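Local coordinates for protein receptor-type adenylate cyclase gresag 4.1 (Trypanosoma brucei, PDB 1FX2) that converts ATP into cyclic AMP and diphosphate through its class III cyclase catalytic domain, the part of the longer membrane protein described here, at residues A[24-29]-A[100-105]; A[32-37]-A[130-135]; A[38-43]-A[86-91]; A[70-75]-A[192-197]; A[168-171]-A[176-179]. All coordinates share one frame; numbering follows the deposited sequence. Where two conformers were deposited one is given.

Overall arrangement
Contacts 1, 2 and 3 cluster round helix 34-51, which contacts 2 and 3 share and which follows helix 23-29 of contact 1; centres of contacts 2 and 3 are about 7 Å apart, those of 1 and 2 about 12 Å. W27 touches M34 and V38, tying contact 1 to both neighbours. Contact 4 lies on the other side of the chain's centre, about 31 Å from contact 1 centre to centre. Contact 5 meets contact 2 through the R135-E168 salt bridge and contact 4 where V75 packs on M178. Of the predicted magnesium ligands, D62 is about 6 Å from M34 (side chain to side chain) and D19 about 9 Å from A171 of contact 5. A bound dithiothreitol sits beside contacts 2 and 3.

Contact 1: A[24-29]-A[100-105]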
# COMPACT_ATOMS: atom_id res chain seq x y z
N THR A 24 28.57 4.13 -7.88
CA THR A 24 29.72 3.57 -8.55
C THR A 24 29.98 4.29 -9.82
O THR A 24 31.08 4.71 -10.17
CB THR A 24 29.63 2.01 -8.96
OG1 THR A 24 30.25 1.28 -7.93
CG2 THR A 24 30.42 1.59 -10.27
N ALA A 25 28.95 4.41 -10.67
CA ALA A 25 29.18 5.02 -11.93
C ALA A 25 29.52 6.46 -11.90
O ALA A 25 30.30 6.99 -12.69
CB ALA A 25 27.94 4.80 -12.82
N LEU A 26 28.92 7.17 -10.95
CA LEU A 26 29.26 8.57 -10.79
C LEU A 26 30.72 8.80 -10.29
O LEU A 26 31.39 9.76 -10.73
CB LEU A 26 28.29 9.27 -9.78
CG LEU A 26 26.83 9.39 -10.31
CD1 LEU A 26 26.00 10.05 -9.19
CD2 LEU A 26 26.77 10.33 -11.57
N TRP A 27 31.17 7.98 -9.34
CA TRP A 27 32.59 8.12 -8.89
C TRP A 27 33.48 7.75 -10.06
O TRP A 27 34.54 8.38 -10.17
CB TRP A 27 32.84 7.10 -7.79
CG TRP A 27 32.48 7.66 -6.41
CD1 TRP A 27 31.28 7.46 -5.71
CD2 TRP A 27 33.29 8.53 -5.59
NE1 TRP A 27 31.34 8.18 -4.49
CE2 TRP A 27 32.55 8.84 -4.41
CE3 TRP A 27 34.62 9.07 -5.74
CZ2 TRP A 27 33.05 9.65 -3.37
CZ3 TRP A 27 35.12 9.85 -4.72
CH2 TRP A 27 34.34 10.15 -3.53
N ALA A 28 33.09 6.81 -10.92
CA ALA A 28 34.01 6.47 -12.05
C ALA A 28 34.09 7.58 -13.02
O ALA A 28 35.20 7.91 -13.57
CB ALA A 28 33.56 5.21 -12.76
N ALA A 29 32.98 8.25 -13.33
CA ALA A 29 32.95 9.34 -14.28
C ALA A 29 33.42 10.68 -13.77
O ALA A 29 34.03 11.45 -14.52
CB ALA A 29 31.49 9.53 -14.82
N ARG A 100 20.94 11.61 -16.96
CA ARG A 100 20.16 11.61 -18.19
C ARG A 100 20.71 10.61 -19.22
O ARG A 100 19.92 9.89 -19.80
CB ARG A 100 20.04 13.03 -18.72
CG ARG A 100 19.15 13.86 -17.82
CD ARG A 100 18.91 15.24 -18.35
NE ARG A 100 20.13 16.04 -18.17
CZ ARG A 100 20.17 17.34 -17.99
NH1 ARG A 100 19.05 18.07 -18.05
NH2 ARG A 100 21.35 17.90 -17.77
N GLU A 101 22.04 10.58 -19.38
CA GLU A 101 22.62 9.61 -20.33
C GLU A 101 22.31 8.21 -19.89
O GLU A 101 22.03 7.32 -20.73
CB GLU A 101 24.13 9.86 -20.43
CG GLU A 101 24.53 11.09 -21.15
CD GLU A 101 25.97 11.57 -20.84
OE1 GLU A 101 26.74 10.81 -20.18
OE2 GLU A 101 26.35 12.73 -21.24
N PHE A 102 22.41 7.93 -18.59
CA PHE A 102 22.10 6.58 -18.12
C PHE A 102 20.66 6.23 -18.51
O PHE A 102 20.38 5.09 -18.93
CB PHE A 102 22.21 6.39 -16.59
CG PHE A 102 23.54 6.73 -15.99
CD1 PHE A 102 23.62 7.26 -14.70
CD2 PHE A 102 24.72 6.47 -16.68
CE1 PHE A 102 24.82 7.53 -14.09
CE2 PHE A 102 26.01 6.75 -16.08
CZ PHE A 102 26.01 7.28 -14.78
N GLU A 103 19.70 7.16 -18.36
CA GLU A 103 18.33 6.80 -18.73
C GLU A 103 18.18 6.47 -20.21
O GLU A 103 17.49 5.53 -20.61
CB GLU A 103 17.39 7.98 -18.41
CG GLU A 103 17.27 8.36 -16.95
CD GLU A 103 16.31 9.51 -16.78
OE1 GLU A 103 15.60 9.88 -17.76
OE2 GLU A 103 16.33 10.05 -15.67
N GLU A 104 18.83 7.28 -21.03
CA GLU A 104 18.75 7.07 -22.49
C GLU A 104 19.33 5.69 -22.84
O GLU A 104 18.68 4.89 -23.57
CB GLU A 104 19.55 8.12 -23.19
CG GLU A 104 18.89 9.46 -23.13
CD GLU A 104 19.70 10.61 -23.73
OE1 GLU A 104 19.88 10.62 -24.96
OE2 GLU A 104 20.17 11.51 -22.97
N GLN A 105 20.47 5.32 -22.23
CA GLN A 105 20.97 3.98 -22.55
C GLN A 105 20.09 2.86 -22.00
O GLN A 105 19.94 1.76 -22.61
CB GLN A 105 22.41 3.85 -21.99
CG GLN A 105 23.27 4.85 -22.63
CD GLN A 105 24.76 4.67 -22.39
OE1 GLN A 105 25.21 3.57 -22.08
NE2 GLN A 105 25.54 5.71 -22.65
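F102 reaches from helix 94-109 to A25 and L26 of helix 23-29, joining two helices of the class III nucleotidyl cyclase fold at its periphery. The first shell is wholly apolar. At the far corner of the phenyl ring, CZ of F102 lies 3.7 Å from CB of A25. A neighbouring ring atom, F102 CE1, is 4.2 Å from CD2 of L26, and both methyls approach the ring obliquely. Of the 108 Å² buried in total, the phenylalanine accounts for 57 Å². It spans a gap in which the nearest CA atoms, those of A25 and F102, are 9.5 Å apart. Its first torsion, with CG opposite the carbonyl carbon (chi1 -56°), lets the ring continue the course of a CB bond already directed at helix 23-29.

Outward from this pair, L26 is the buried member. It also packs on L95, S98 and Y99, one to two turns earlier on helix 94-109, so the helices touch along more than the F102 position. The side chain of L26 is about 8 Å from that of D62, a predicted magnesium ligand. Helix 94-109 is in turn fixed to the domain through E103: its OE2 forms a salt bridge with R133 NH1 and a hydrogen bond with T117 OG1, while OE1 accepts from the backbone N of A118.

Contact 2: A[32-37]-A[130-135]; sequences DLMPDA and NGLRVR. With SO4 (sulfate ion), chain B.
One side chain, L132, supplies the whole of one half of this contact, and it splits the work between its two methyls. CD1 turns to A37, where its closest neighbour is not a side-chain atom but the backbone O of A37, at 3.7 Å; CB of A37 is slightly farther from L132 CD1, at 4.1 Å. CD2 meets the thioether, 4.0 Å from SD of M34. The methionine chain, bent at chi2 (-60°) and again at chi3, folds its sulfur and CE back to this methyl. L132 buries 65 of the 118 Å² involved, without a hydrogen bond.

Three residues on, in strand 134-141, R135 holds a sulfate ion at the edge of its guanidinium. NH1 donates to sulfate O3 at 3.0 Å (160°); a second bond, from NH2 to O2, is doubtful. R135 NE forms a salt bridge with E168 OE1. S22 N and R228 NH1 are also hydrogen-bonded to this anion, which probably came from the crystallisation liquor. A bound dithiothreitol is hydrogen-bonded through O2 to the carbonyls of N130 and L132.

L132 packs among helix 34-51, L26 of helix 23-29, L95 of helix 94-109 and I20 of strand 13-20.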
# COMPACT_ATOMS: atom_id res chain seq x y z
N ASP A 32 36.84 13.79 -9.60
CA ASP A 32 37.24 15.08 -9.10
C ASP A 32 36.04 15.93 -8.59
O ASP A 32 36.21 16.94 -7.95
CB ASP A 32 37.94 15.84 -10.22
CG ASP A 32 39.35 15.29 -10.50
OD1 ASP A 32 39.92 14.55 -9.67
OD2 ASP A 32 39.88 15.64 -11.57
N LEU A 33 34.84 15.43 -8.76
CA LEU A 33 33.64 16.18 -8.28
C LEU A 33 33.00 15.43 -7.12
O LEU A 33 32.44 16.05 -6.24
CB LEU A 33 32.54 16.30 -9.38
CG LEU A 33 32.85 16.88 -10.74
CD1 LEU A 33 31.59 16.71 -11.64
CD2 LEU A 33 33.21 18.34 -10.48
N MET A 34 33.08 14.09 -7.10
CA MET A 34 32.33 13.36 -6.08
C MET A 34 32.75 13.63 -4.61
O MET A 34 31.92 13.68 -3.72
CB MET A 34 32.26 11.85 -6.45
CG MET A 34 31.35 11.52 -7.61
SD MET A 34 29.60 12.00 -7.30
CE MET A 34 29.08 10.62 -6.27
N PRO A 35 34.05 13.74 -4.32
CA PRO A 35 34.34 14.02 -2.92
C PRO A 35 33.62 15.23 -2.36
O PRO A 35 33.03 15.18 -1.30
CB PRO A 35 35.89 14.20 -2.90
CG PRO A 35 36.35 13.28 -4.04
CD PRO A 35 35.27 13.47 -5.14
N ASP A 36 33.63 16.34 -3.11
CA ASP A 36 32.97 17.53 -2.61
C ASP A 36 31.42 17.37 -2.67
O ASP A 36 30.77 17.84 -1.74
CB ASP A 36 33.32 18.69 -3.52
CG ASP A 36 34.74 19.22 -3.32
OD1 ASP A 36 35.41 18.88 -2.36
OD2 ASP A 36 35.14 20.05 -4.15
N ALA A 37 30.92 16.65 -3.69
CA ALA A 37 29.46 16.54 -3.76
C ALA A 37 28.96 15.69 -2.64
O ALA A 37 27.96 16.01 -2.02
CB ALA A 37 29.01 15.95 -5.09
N ASN A 130 17.95 18.06 -9.99
CA ASN A 130 19.23 18.78 -9.90
C ASN A 130 20.17 18.04 -8.95
O ASN A 130 19.85 17.87 -7.75
CB ASN A 130 18.97 20.19 -9.25
CG ASN A 130 20.25 21.04 -9.06
OD1 ASN A 130 21.18 21.02 -9.86
ND2 ASN A 130 20.28 21.79 -7.93
N GLY A 131 21.34 17.67 -9.45
CA GLY A 131 22.36 17.09 -8.63
C GLY A 131 22.19 15.64 -8.25
O GLY A 131 21.60 14.86 -8.99
N LEU A 132 22.83 15.24 -7.13
CA LEU A 132 22.76 13.82 -6.71
C LEU A 132 21.32 13.38 -6.49
O LEU A 132 20.54 14.12 -5.84
CB LEU A 132 23.55 13.70 -5.37
CG LEU A 132 25.02 14.01 -5.48
CD1 LEU A 132 25.57 13.94 -4.02
CD2 LEU A 132 25.81 13.03 -6.40
N ARG A 133 20.96 12.21 -6.97
CA ARG A 133 19.57 11.71 -6.78
C ARG A 133 19.60 10.63 -5.69
O ARG A 133 20.30 9.58 -5.84
CB ARG A 133 19.07 11.12 -8.13
CG ARG A 133 18.90 12.15 -9.23
CD ARG A 133 18.47 11.46 -10.51
NE ARG A 133 18.37 12.50 -11.58
CZ ARG A 133 17.83 12.21 -12.76
NH1 ARG A 133 17.37 10.99 -13.02
NH2 ARG A 133 17.83 13.15 -13.72
N VAL A 134 18.94 10.90 -4.60
CA VAL A 134 19.05 10.03 -3.40
C VAL A 134 17.73 9.26 -3.31
O VAL A 134 16.64 9.83 -3.44
CB VAL A 134 19.13 10.96 -2.19
CG1 VAL A 134 19.15 10.13 -0.88
CG2 VAL A 134 20.44 11.76 -2.25
N ARG A 135 17.90 7.93 -3.18
CA ARG A 135 16.73 7.06 -2.92
C ARG A 135 16.57 6.90 -1.43
O ARG A 135 17.55 6.90 -0.68
CB ARG A 135 16.91 5.67 -3.58
CG ARG A 135 18.15 4.95 -3.19
CD ARG A 135 18.02 3.44 -3.71
NE ARG A 135 19.22 2.70 -3.38
CZ ARG A 135 20.24 2.63 -4.20
NH1 ARG A 135 20.19 3.25 -5.40
NH2 ARG A 135 21.34 1.94 -3.83
S SO4 B . 22.83 1.53 -7.43
O1 SO4 B . 23.85 1.43 -8.44
O2 SO4 B . 23.35 1.44 -6.06
O3 SO4 B . 22.06 2.73 -7.63
O4 SO4 B . 21.90 0.38 -7.64

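Contact 3: A[38-43]-A[86-91]; sequences VAAHHR and LHHDWG
W90, A40 and H88 bury the most surface here, 41, 38 and 21 Å² respectively. A40 points its methyl from helix 34-51 toward the two rings. The closer approach is to the imidazole, where A40 CB is 3.9 Å from NE2 of H88; the indole is met at its six-membered end, with A40 CB 4.5 Å from W90 CZ3. Both approaches are oblique.

The two rings also pack on each other. H88 CD2 sits 3.4 Å above the plane of the W90 ring and over its centre, while W90 CG lies in the imidazole plane at the edge of H88, so the histidine stands edge-on over the indole face. The first torsion of H88, with CG opposite the backbone N (chi1 -176°), carries the imidazole back over the tryptophan two residues on.

In the class III cyclase fold this is where helix 71-87 ends: H88 is the first residue to leave helical angles, and the chain then turns alongside helix 34-51, A40 and W90 having the nearest CA atoms (8.6 Å). W90 NE1 is tied to this exit by a hydrogen bond to the carbonyl of F85. An Asx turn follows, in which G91 N donates to D89 OD1 at 2.8 Å, meeting the oxygen from above the carboxylate plane. Beyond the alanine, R43 folds back along its own helix, one guanidinium face over A39 O and A40 CA. The indole also packs on M44, N130 and L132, and its side chain is about 5 Å from the bound dithiothreitol.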
# COMPACT_ATOMS: atom_id res chain seq x y z
N VAL A 38 29.68 14.58 -2.35
CA VAL A 38 29.19 13.70 -1.31
C VAL A 38 29.38 14.38 0.05
O VAL A 38 28.56 14.23 0.89
CB VAL A 38 29.81 12.27 -1.34
CG1 VAL A 38 29.18 11.35 -0.28
CG2 VAL A 38 29.54 11.63 -2.77
N ALA A 39 30.49 15.11 0.26
CA ALA A 39 30.62 15.84 1.51
C ALA A 39 29.47 16.83 1.70
O ALA A 39 28.94 16.91 2.81
CB ALA A 39 31.98 16.56 1.52
N ALA A 40 29.01 17.47 0.61
CA ALA A 40 27.88 18.41 0.77
C ALA A 40 26.61 17.63 1.14
O ALA A 40 25.78 18.10 1.92
CB ALA A 40 27.69 19.27 -0.49
N HIS A 41 26.45 16.48 0.46
CA HIS A 41 25.31 15.57 0.77
C HIS A 41 25.29 15.27 2.25
O HIS A 41 24.24 15.34 2.88
CB HIS A 41 25.49 14.28 -0.16
CG HIS A 41 24.81 13.04 0.33
ND1 HIS A 41 25.39 12.22 1.30
CD2 HIS A 41 23.73 12.35 -0.13
CE1 HIS A 41 24.70 11.08 1.39
NE2 HIS A 41 23.67 11.15 0.54
N HIS A 42 26.43 14.86 2.80
CA HIS A 42 26.44 14.54 4.25
C HIS A 42 26.12 15.74 5.12
O HIS A 42 25.45 15.63 6.13
CB HIS A 42 27.80 13.97 4.63
CG HIS A 42 27.98 12.51 4.37
ND1 HIS A 42 27.60 11.91 3.19
CD2 HIS A 42 28.52 11.53 5.13
CE1 HIS A 42 27.92 10.62 3.22
NE2 HIS A 42 28.46 10.36 4.40
N ARG A 43 26.65 16.92 4.76
CA ARG A 43 26.34 18.07 5.57
C ARG A 43 24.84 18.38 5.56
O ARG A 43 24.24 18.70 6.58
CB ARG A 43 27.14 19.27 5.04
CG ARG A 43 28.58 19.20 5.33
CD ARG A 43 29.15 20.59 5.05
NE ARG A 43 29.02 21.00 3.63
CZ ARG A 43 29.93 20.70 2.70
NH1 ARG A 43 31.01 19.98 3.03
NH2 ARG A 43 29.83 21.25 1.50
N LEU A 86 17.40 19.44 -4.17
CA LEU A 86 16.98 20.06 -5.43
C LEU A 86 17.41 21.54 -5.44
O LEU A 86 17.86 22.09 -6.46
CB LEU A 86 15.44 19.96 -5.53
CG LEU A 86 14.86 20.84 -6.67
CD1 LEU A 86 15.21 20.18 -8.09
CD2 LEU A 86 13.29 20.70 -6.53
N HIS A 87 17.34 22.16 -4.26
CA HIS A 87 17.66 23.60 -4.17
C HIS A 87 19.13 23.92 -4.12
O HIS A 87 19.55 25.00 -4.54
CB HIS A 87 16.99 24.21 -2.96
CG HIS A 87 15.50 24.04 -2.95
ND1 HIS A 87 14.75 24.05 -1.78
CD2 HIS A 87 14.63 23.76 -3.96
CE1 HIS A 87 13.49 23.77 -2.09
NE2 HIS A 87 13.38 23.61 -3.39
N HIS A 88 19.92 22.94 -3.72
CA HIS A 88 21.37 23.13 -3.59
C HIS A 88 22.07 23.44 -4.92
O HIS A 88 21.77 22.88 -5.90
CB HIS A 88 21.99 21.86 -2.99
CG HIS A 88 23.44 21.93 -2.71
ND1 HIS A 88 23.94 22.65 -1.63
CD2 HIS A 88 24.50 21.37 -3.33
CE1 HIS A 88 25.26 22.50 -1.63
NE2 HIS A 88 25.63 21.74 -2.64
N ASP A 89 23.06 24.34 -4.86
CA ASP A 89 23.88 24.64 -6.04
C ASP A 89 25.08 23.68 -6.00
O ASP A 89 26.01 23.79 -5.19
CB ASP A 89 24.37 26.07 -5.97
CG ASP A 89 25.23 26.42 -7.19
OD1 ASP A 89 25.47 25.56 -8.07
OD2 ASP A 89 25.63 27.58 -7.27
N TRP A 90 25.03 22.72 -6.87
CA TRP A 90 26.07 21.69 -6.97
C TRP A 90 27.30 22.16 -7.73
O TRP A 90 28.30 21.43 -7.77
CB TRP A 90 25.48 20.39 -7.63
CG TRP A 90 24.38 19.76 -6.80
CD1 TRP A 90 23.07 20.03 -6.92
CD2 TRP A 90 24.55 18.89 -5.69
NE1 TRP A 90 22.37 19.40 -5.94
CE2 TRP A 90 23.25 18.68 -5.15
CE3 TRP A 90 25.68 18.30 -5.10
CZ2 TRP A 90 23.03 17.87 -4.03
CZ3 TRP A 90 25.47 17.50 -3.96
CH2 TRP A 90 24.15 17.29 -3.45
N GLY A 91 27.17 23.31 -8.38
CA GLY A 91 28.34 23.90 -9.07
C GLY A 91 28.76 23.15 -10.31
O GLY A 91 29.83 23.45 -10.85

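Contact 4: A[70-75]-A[192-197]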
# COMPACT_ATOMS: atom_id res chain seq x y z
N SER A 70 9.79 9.50 16.24
CA SER A 70 8.56 10.02 15.66
C SER A 70 8.43 9.63 14.19
O SER A 70 9.29 9.99 13.40
CB SER A 70 8.62 11.59 15.72
OG SER A 70 7.66 12.16 14.88
N PRO A 71 7.37 9.01 13.78
CA PRO A 71 7.22 8.66 12.38
C PRO A 71 7.10 9.93 11.53
O PRO A 71 7.68 10.02 10.44
CB PRO A 71 5.93 7.85 12.35
CG PRO A 71 5.83 7.29 13.74
CD PRO A 71 6.32 8.36 14.62
N PHE A 72 6.37 10.96 12.00
CA PHE A 72 6.18 12.18 11.16
C PHE A 72 7.52 12.92 11.01
O PHE A 72 7.78 13.45 9.92
CB PHE A 72 5.09 13.12 11.76
CG PHE A 72 4.65 14.23 10.84
CD1 PHE A 72 4.14 13.94 9.60
CD2 PHE A 72 4.76 15.55 11.24
CE1 PHE A 72 3.69 15.00 8.77
CE2 PHE A 72 4.31 16.59 10.40
CZ PHE A 72 3.80 16.27 9.22
N ALA A 73 8.37 12.92 12.03
CA ALA A 73 9.63 13.62 11.88
C ALA A 73 10.44 12.94 10.81
O ALA A 73 11.16 13.62 10.07
CB ALA A 73 10.39 13.61 13.22
N ALA A 74 10.41 11.62 10.73
CA ALA A 74 11.19 10.92 9.73
C ALA A 74 10.65 11.26 8.33
O ALA A 74 11.43 11.42 7.36
CB ALA A 74 11.04 9.43 9.97
N VAL A 75 9.33 11.32 8.14
CA VAL A 75 8.75 11.65 6.90
C VAL A 75 9.11 13.10 6.55
O VAL A 75 9.46 13.39 5.36
CB VAL A 75 7.22 11.49 6.98
CG1 VAL A 75 6.51 12.12 5.79
CG2 VAL A 75 6.94 10.03 7.04
N LYS A 192 -2.90 14.09 6.72
CA LYS A 192 -3.46 15.15 5.92
C LYS A 192 -2.43 16.13 5.43
O LYS A 192 -2.73 16.88 4.49
CB LYS A 192 -4.49 15.96 6.74
CG LYS A 192 -5.68 15.04 7.09
CD LYS A 192 -6.81 15.79 7.76
CE LYS A 192 -7.94 14.70 8.08
NZ LYS A 192 -9.13 15.51 8.38
N GLN A 193 -1.27 16.13 6.07
CA GLN A 193 -0.21 17.04 5.66
C GLN A 193 0.74 16.49 4.66
O GLN A 193 1.72 17.16 4.30
CB GLN A 193 0.62 17.47 6.87
CG GLN A 193 -0.31 18.15 7.93
CD GLN A 193 -0.63 19.60 7.58
OE1 GLN A 193 -1.64 19.90 6.91
NE2 GLN A 193 0.25 20.51 8.02
N ILE A 194 0.57 15.25 4.22
CA ILE A 194 1.47 14.70 3.22
C ILE A 194 0.63 14.23 2.05
O ILE A 194 -0.58 13.99 2.18
CB ILE A 194 2.37 13.58 3.73
CG1 ILE A 194 1.54 12.45 4.31
CG2 ILE A 194 3.36 14.12 4.76
CD1 ILE A 194 2.35 11.26 4.64
N ASP A 195 1.32 13.95 0.93
CA ASP A 195 0.80 13.55 -0.32
C ASP A 195 1.47 12.22 -0.71
O ASP A 195 2.70 12.24 -0.90
CB ASP A 195 1.25 14.68 -1.30
CG ASP A 195 0.76 14.53 -2.73
OD1 ASP A 195 0.39 13.44 -3.25
OD2 ASP A 195 0.91 15.56 -3.45
N VAL A 196 0.73 11.12 -0.67
CA VAL A 196 1.28 9.81 -1.09
C VAL A 196 0.56 9.21 -2.31
O VAL A 196 -0.62 9.51 -2.59
CB VAL A 196 1.30 8.76 0.04
CG1 VAL A 196 2.13 9.26 1.25
CG2 VAL A 196 -0.13 8.34 0.45
N THR A 197 1.26 8.35 -3.02
CA THR A 197 0.70 7.60 -4.14
C THR A 197 0.91 6.13 -3.85
O THR A 197 2.05 5.69 -3.53
CB THR A 197 1.41 7.94 -5.40
OG1 THR A 197 1.17 9.33 -5.69
CG2 THR A 197 0.87 7.03 -6.57
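I194 and V75 meet tip to tip, giving the shortest of the apolar contacts, with I194 CG2 3.9 Å from V75 CG1. The same methyl also serves F72: it lies near the plane of the phenyl ring, at its edge, 4.1 Å from F72 CE1. The side chains of F72 and I194 run antiparallel, side by side. Placing CG1 of I194 between its backbone N and carbonyl carbon (chi1 56°) leaves CG2 as the branch that faces the helix. Q193 adds an aliphatic contact through its CB, 4.1 Å from F72 CZ, while its chain bends at chi2 and takes the amide away. No hydrogen bond crosses the 136 Å² interface.

The polar interactions do not cross the contact. S70 is the N-cap of helix 71-87: its OG accepts from A73 N at 3.0 Å, with a nearly straight N-H...O angle of 159°. On the other segment, backbone hydrogen bonds pair D195 with N217 and T197 with Q215, beginning the pairing beside strand 211-216. A salt bridge joins K192 NZ to D89 OD2 of the second subunit.

V75 and I194 both also touch L216. The contact therefore joins the start of helix 71-87 to the approach to strand 196-202, an outermost strand of the mixed seven-stranded sheet that is the core of class III cyclase domains.

Contact 5: A[168-171]-A[176-179]; sequences ESVA and VLMT
No flat group takes part across this contact: V170, A171 and L177 meet through aliphatic carbons alone, with no ring face or edge to place between them. The setting is the return limb of a beta-alpha-beta crossover, in which the chain leaves strand 134-141, passes through helix 159-169 and comes back as strand 176-179, parallel to and next to the first strand in the sheet.

L177 carries the strand side, burying 67 of the 132 Å². Its CD1 touches two residues at equal range: CG2 of V170 is 3.7 Å from L177 CD1, and CB of A171 is likewise 3.7 Å from L177 CD1. The alanine methyl reaches the branch point too, with A171 CB 3.8 Å from L177 CG. The valine and leucine side chains cross at about a right angle. An extended second torsion (chi2 -179°) carries CD1 away from the strand to the turn that follows the helix. The CA atoms of A171 and L177 are 6.5 Å apart, and the short alanine side chain fits directly against the leucine.

The turn out of the helix is held by A171 N, which donates to E168 O at 3.0 Å. T167 and L227 also pack on L177, and the backbone of V170 is hydrogen-bonded to that of R228, which is also hydrogen-bonded to the sulfate. Along the strand the neighbours alternate: V176 points away from this turn and packs on A78 and Q82 of helix 71-87. The strand ends at T179, the N-cap of helix 180-184, whose OG1 is hydrogen-bonded to A182 N and to H139 ND1.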
# COMPACT_ATOMS: atom_id res chain seq x y z
N GLU A 168 14.06 0.72 0.82
CA GLU A 168 14.89 1.74 0.14
C GLU A 168 15.55 1.21 -1.10
O GLU A 168 15.65 1.93 -2.11
CB GLU A 168 15.98 2.20 1.13
CG GLU A 168 16.88 3.30 0.47
CD GLU A 168 18.27 2.87 0.16
OE1 GLU A 168 18.50 1.80 -0.44
OE2 GLU A 168 19.17 3.59 0.43
N SER A 169 15.97 -0.08 -1.06
CA SER A 169 16.73 -0.58 -2.20
C SER A 169 15.99 -0.63 -3.51
O SER A 169 16.62 -0.64 -4.59
CB SER A 169 17.36 -1.93 -1.82
OG SER A 169 16.39 -2.96 -1.88
N VAL A 170 14.65 -0.70 -3.47
CA VAL A 170 13.91 -0.73 -4.71
C VAL A 170 13.46 0.66 -5.16
O VAL A 170 12.85 0.77 -6.24
CB VAL A 170 12.66 -1.62 -4.62
CG1 VAL A 170 13.17 -3.07 -4.28
CG2 VAL A 170 11.54 -1.15 -3.68
N ALA A 171 13.72 1.69 -4.37
CA ALA A 171 13.37 3.03 -4.81
C ALA A 171 14.29 3.60 -5.86
O ALA A 171 15.48 3.28 -5.89
CB ALA A 171 13.38 4.00 -3.59
N VAL A 176 11.01 8.60 -2.60
CA VAL A 176 10.92 8.21 -1.19
C VAL A 176 9.77 7.22 -1.08
O VAL A 176 8.63 7.50 -1.47
CB VAL A 176 10.57 9.43 -0.29
CG1 VAL A 176 10.41 8.96 1.20
CG2 VAL A 176 11.74 10.50 -0.40
N LEU A 177 10.09 5.99 -0.63
CA LEU A 177 9.07 4.97 -0.39
C LEU A 177 8.88 4.75 1.09
O LEU A 177 9.86 4.78 1.88
CB LEU A 177 9.54 3.62 -0.97
CG LEU A 177 9.72 3.67 -2.51
CD1 LEU A 177 10.18 2.23 -2.99
CD2 LEU A 177 8.47 4.12 -3.28
N MET A 178 7.64 4.55 1.48
CA MET A 178 7.29 4.24 2.86
C MET A 178 6.48 2.95 2.84
O MET A 178 5.60 2.77 1.97
CB MET A 178 6.40 5.35 3.48
CG MET A 178 6.90 6.83 3.48
SD MET A 178 5.49 7.97 3.89
CE MET A 178 4.79 6.94 4.74
N THR A 179 6.69 2.08 3.81
CA THR A 179 5.81 0.91 3.87
C THR A 179 4.46 1.36 4.40
O THR A 179 4.32 2.43 5.02
CB THR A 179 6.38 -0.14 4.89
OG1 THR A 179 6.51 0.55 6.16
CG2 THR A 179 7.78 -0.61 4.42